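Local coordinates for protein glutaredoxin (Methanosarcina acetivorans, PDB 5CAX) that has coenzyme M-dependent protein disulfide reductase activity as a glutaredoxin-like methanoredoxin of the thioredoxin superfamily, at residues 35-40 with 47-52. Sequence-based numbering, arbitrary orientation.
Sequences KTKKLL and FEYVFV
Helix 31-43 packs against strand 48-51 and the residue leading into it, the nearest CA atoms being those of Lys37 and Tyr49, 7.2 Å apart, and of Leu40 and Phe47, 7.7 Å apart. Leu40 lays its CB over one face of the Phe47 ring, in a CH-pi contact 3.6 Å from the centroid and 16° off the normal, while its CD1 reaches the CD1/CE1 side of the same ring. Phe47 is brought there by a CG set between its backbone N and carbonyl carbon (chi1 76°), and its CZ comes within 3.6 Å of the carbonyl O of Lys37. Were Phe47 replaced by alanine, the ring would be gone and a gap would probably open beside Leu40, its CB and CD1 left without the ring they pack on. One helical turn earlier, the bend of Lys37 at chi2 (104°) helps bring CD over the face of the Tyr49 ring, 4.0 Å from its centroid and offset toward the rim, and CE beside CZ and OH. NZ continues to the phenol, where it gives Tyr49 OH a weak hydrogen bond of 3.3 Å. Beside this pair, Phe51 CD2 lies at the Tyr49 ring edge and His13 packs edge-to-face with Tyr49. The contact belongs to the beta-alpha-beta unit of the thioredoxin-like fold: strand 48-51, outermost in the sheet, runs parallel to strand 22-26, whose Met24 touches both Lys37 and Tyr49, while Leu40 also packs against Leu99 of helix 92-99.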
ATOM      1  N   LYS A  35      -1.220  10.374  -2.235  1.00 63.70           N
ATOM      2  CA  LYS A  35      -0.325  11.031  -1.279  1.00 64.82           C
ATOM      3  C   LYS A  35       0.472  10.011  -0.466  1.00 58.24           C
ATOM      4  O   LYS A  35       1.618  10.258  -0.102  1.00 58.67           O
ATOM      5  CB  LYS A  35      -1.120  11.938  -0.320  1.00 65.92           C
ATOM      6  CG  LYS A  35      -1.639  13.275  -0.849  1.00 62.55           C
ATOM      7  CD  LYS A  35      -0.542  14.123  -1.455  1.00 68.28           C
ATOM      8  CE  LYS A  35      -1.097  15.448  -2.037  1.00 71.29           C
ATOM      9  NZ  LYS A  35      -0.088  16.223  -2.811  1.00 72.59           N
ATOM     10  N   THR A  36      -0.138   8.862  -0.187  1.00 57.47           N
ATOM     11  CA  THR A  36       0.555   7.796   0.537  1.00 56.27           C
ATOM     12  C   THR A  36       1.701   7.206  -0.292  1.00 56.01           C
ATOM     13  O   THR A  36       2.818   7.083   0.216  1.00 55.95           O
ATOM     14  CB  THR A  36      -0.408   6.656   0.968  1.00 55.20           C
ATOM     15  OG1 THR A  36      -1.492   7.199   1.723  1.00 60.58           O
ATOM     16  CG2 THR A  36       0.315   5.631   1.823  1.00 54.49           C
ATOM     17  N   LYS A  37       1.439   6.839  -1.546  1.00 54.03           N
ATOM     18  CA  LYS A  37       2.507   6.280  -2.385  1.00 58.72           C
ATOM     19  C   LYS A  37       3.585   7.311  -2.709  1.00 56.18           C
ATOM     20  O   LYS A  37       4.762   6.954  -2.858  1.00 56.46           O
ATOM     21  CB  LYS A  37       1.951   5.633  -3.665  1.00 60.84           C
ATOM     22  CG  LYS A  37       1.733   6.517  -4.845  1.00 63.42           C
ATOM     23  CD  LYS A  37       2.806   6.359  -5.910  1.00 60.40           C
ATOM     24  CE  LYS A  37       2.292   7.019  -7.172  1.00 66.31           C
ATOM     25  NZ  LYS A  37       3.296   7.255  -8.230  1.00 68.15           N
ATOM     26  N   LYS A  38       3.176   8.572  -2.853  1.00 56.35           N
ATOM     27  CA  LYS A  38       4.114   9.679  -3.039  1.00 58.04           C
ATOM     28  C   LYS A  38       4.995   9.841  -1.802  1.00 57.52           C
ATOM     29  O   LYS A  38       6.164  10.181  -1.900  1.00 58.62           O
ATOM     30  CB  LYS A  38       3.362  10.981  -3.297  1.00 59.53           C
ATOM     31  CG  LYS A  38       4.246  12.200  -3.544  1.00 61.78           C
ATOM     32  CD  LYS A  38       3.419  13.481  -3.494  1.00 70.31           C
ATOM     33  CE  LYS A  38       4.181  14.708  -4.020  1.00 74.25           C
ATOM     34  NZ  LYS A  38       5.453  15.038  -3.294  1.00 74.97           N
ATOM     35  N   LEU A  39       4.417   9.595  -0.633  1.00 62.04           N
ATOM     36  CA  LEU A  39       5.164   9.672   0.619  1.00 66.61           C
ATOM     37  C   LEU A  39       6.214   8.571   0.668  1.00 65.05           C
ATOM     38  O   LEU A  39       7.375   8.820   0.987  1.00 62.08           O
ATOM     39  CB  LEU A  39       4.231   9.570   1.825  1.00 61.63           C
ATOM     40  CG  LEU A  39       4.972   9.253   3.127  1.00 68.90           C
ATOM     41  CD1 LEU A  39       5.900  10.394   3.526  1.00 72.05           C
ATOM     42  CD2 LEU A  39       4.013   8.926   4.257  1.00 68.85           C
ATOM     43  N   LEU A  40       5.777   7.354   0.356  1.00 55.63           N
ATOM     44  CA  LEU A  40       6.649   6.207   0.253  1.00 54.91           C
ATOM     45  C   LEU A  40       7.749   6.468  -0.795  1.00 56.34           C
ATOM     46  O   LEU A  40       8.900   6.095  -0.622  1.00 56.64           O
ATOM     47  CB  LEU A  40       5.816   4.974  -0.093  1.00 54.45           C
ATOM     48  CG  LEU A  40       4.791   4.470   0.933  1.00 53.80           C
ATOM     49  CD1 LEU A  40       3.778   3.522   0.264  1.00 52.43           C
ATOM     50  CD2 LEU A  40       5.457   3.771   2.097  1.00 52.10           C
ATOM     51  N   PHE A  47       9.315  -0.633  -2.125  1.00 53.85           N
ATOM     52  CA  PHE A  47       7.906  -1.035  -1.943  1.00 54.13           C
ATOM     53  C   PHE A  47       7.100  -1.363  -3.231  1.00 51.40           C
ATOM     54  O   PHE A  47       7.542  -1.188  -4.348  1.00 52.72           O
ATOM     55  CB  PHE A  47       7.165   0.045  -1.138  1.00 49.08           C
ATOM     56  CG  PHE A  47       6.812   1.292  -1.926  1.00 51.38           C
ATOM     57  CD1 PHE A  47       5.506   1.514  -2.352  1.00 50.13           C
ATOM     58  CD2 PHE A  47       7.769   2.257  -2.200  1.00 51.25           C
ATOM     59  CE1 PHE A  47       5.175   2.661  -3.052  1.00 59.10           C
ATOM     60  CE2 PHE A  47       7.439   3.406  -2.903  1.00 53.74           C
ATOM     61  CZ  PHE A  47       6.140   3.610  -3.329  1.00 51.74           C
ATOM     62  N   GLU A  48       5.882  -1.833  -3.052  1.00 58.62           N
ATOM     63  CA  GLU A  48       5.029  -2.159  -4.184  1.00 55.39           C
ATOM     64  C   GLU A  48       3.765  -1.366  -4.006  1.00 54.17           C
ATOM     65  O   GLU A  48       3.362  -1.117  -2.870  1.00 53.57           O
ATOM     66  CB  GLU A  48       4.685  -3.655  -4.234  1.00 54.98           C
ATOM     67  CG  GLU A  48       5.623  -4.509  -5.094  1.00 61.95           C
ATOM     68  CD  GLU A  48       5.302  -4.505  -6.579  1.00 66.19           C
ATOM     69  OE1 GLU A  48       4.434  -3.739  -7.027  1.00 67.53           O
ATOM     70  OE2 GLU A  48       5.884  -5.333  -7.307  1.00 70.30           O
ATOM     71  N   TYR A  49       3.150  -0.912  -5.091  1.00 46.67           N
ATOM     72  CA  TYR A  49       1.790  -0.429  -4.935  1.00 40.48           C
ATOM     73  C   TYR A  49       0.862  -0.951  -6.007  1.00 39.92           C
ATOM     74  O   TYR A  49       1.269  -1.184  -7.138  1.00 42.62           O
ATOM     75  CB  TYR A  49       1.725   1.087  -4.860  1.00 47.78           C
ATOM     76  CG  TYR A  49       2.066   1.876  -6.090  1.00 49.62           C
ATOM     77  CD1 TYR A  49       1.070   2.310  -6.980  1.00 50.05           C
ATOM     78  CD2 TYR A  49       3.365   2.249  -6.336  1.00 47.23           C
ATOM     79  CE1 TYR A  49       1.392   3.081  -8.097  1.00 47.65           C
ATOM     80  CE2 TYR A  49       3.675   2.997  -7.427  1.00 50.38           C
ATOM     81  CZ  TYR A  49       2.711   3.422  -8.300  1.00 49.99           C
ATOM     82  OH  TYR A  49       3.137   4.178  -9.363  1.00 53.63           O
ATOM     83  N   VAL A  50      -0.388  -1.147  -5.588  1.00 45.03           N
ATOM     84  CA  VAL A  50      -1.470  -1.703  -6.369  1.00 40.50           C
ATOM     85  C   VAL A  50      -2.653  -0.717  -6.384  1.00 48.54           C
ATOM     86  O   VAL A  50      -3.245  -0.416  -5.343  1.00 46.11           O
ATOM     87  CB  VAL A  50      -1.945  -3.084  -5.770  1.00 52.96           C
ATOM     88  CG1 VAL A  50      -3.129  -3.666  -6.535  1.00 40.98           C
ATOM     89  CG2 VAL A  50      -0.803  -4.105  -5.700  1.00 39.19           C
ATOM     90  N   PHE A  51      -2.997  -0.216  -7.572  1.00 58.86           N
ATOM     91  CA  PHE A  51      -4.223   0.550  -7.763  1.00 59.94           C
ATOM     92  C   PHE A  51      -5.394  -0.364  -8.129  1.00 61.63           C
ATOM     93  O   PHE A  51      -5.616  -0.694  -9.296  1.00 63.37           O
ATOM     94  CB  PHE A  51      -4.031   1.633  -8.830  1.00 61.82           C
ATOM     95  CG  PHE A  51      -3.355   2.870  -8.315  1.00 61.47           C
ATOM     96  CD1 PHE A  51      -3.687   3.379  -7.058  1.00 59.35           C
ATOM     97  CD2 PHE A  51      -2.378   3.511  -9.063  1.00 62.61           C
ATOM     98  CE1 PHE A  51      -3.068   4.519  -6.566  1.00 60.04           C
ATOM     99  CE2 PHE A  51      -1.750   4.644  -8.587  1.00 62.29           C
ATOM    100  CZ  PHE A  51      -2.094   5.154  -7.332  1.00 60.89           C
ATOM    101  N   VAL A  52      -6.152  -0.730  -7.097  1.00 61.28           N
ATOM    102  CA  VAL A  52      -7.255  -1.686  -7.182  1.00 61.41           C
ATOM    103  C   VAL A  52      -8.338  -1.282  -8.197  1.00 61.72           C
ATOM    104  O   VAL A  52      -8.931  -2.134  -8.842  1.00 64.39           O
ATOM    105  CB  VAL A  52      -7.875  -1.914  -5.775  1.00 57.38           C
ATOM    106  CG1 VAL A  52      -9.078  -2.841  -5.868  1.00 56.70           C
ATOM    107  CG2 VAL A  52      -6.818  -2.558  -4.846  1.00 55.84           C
TER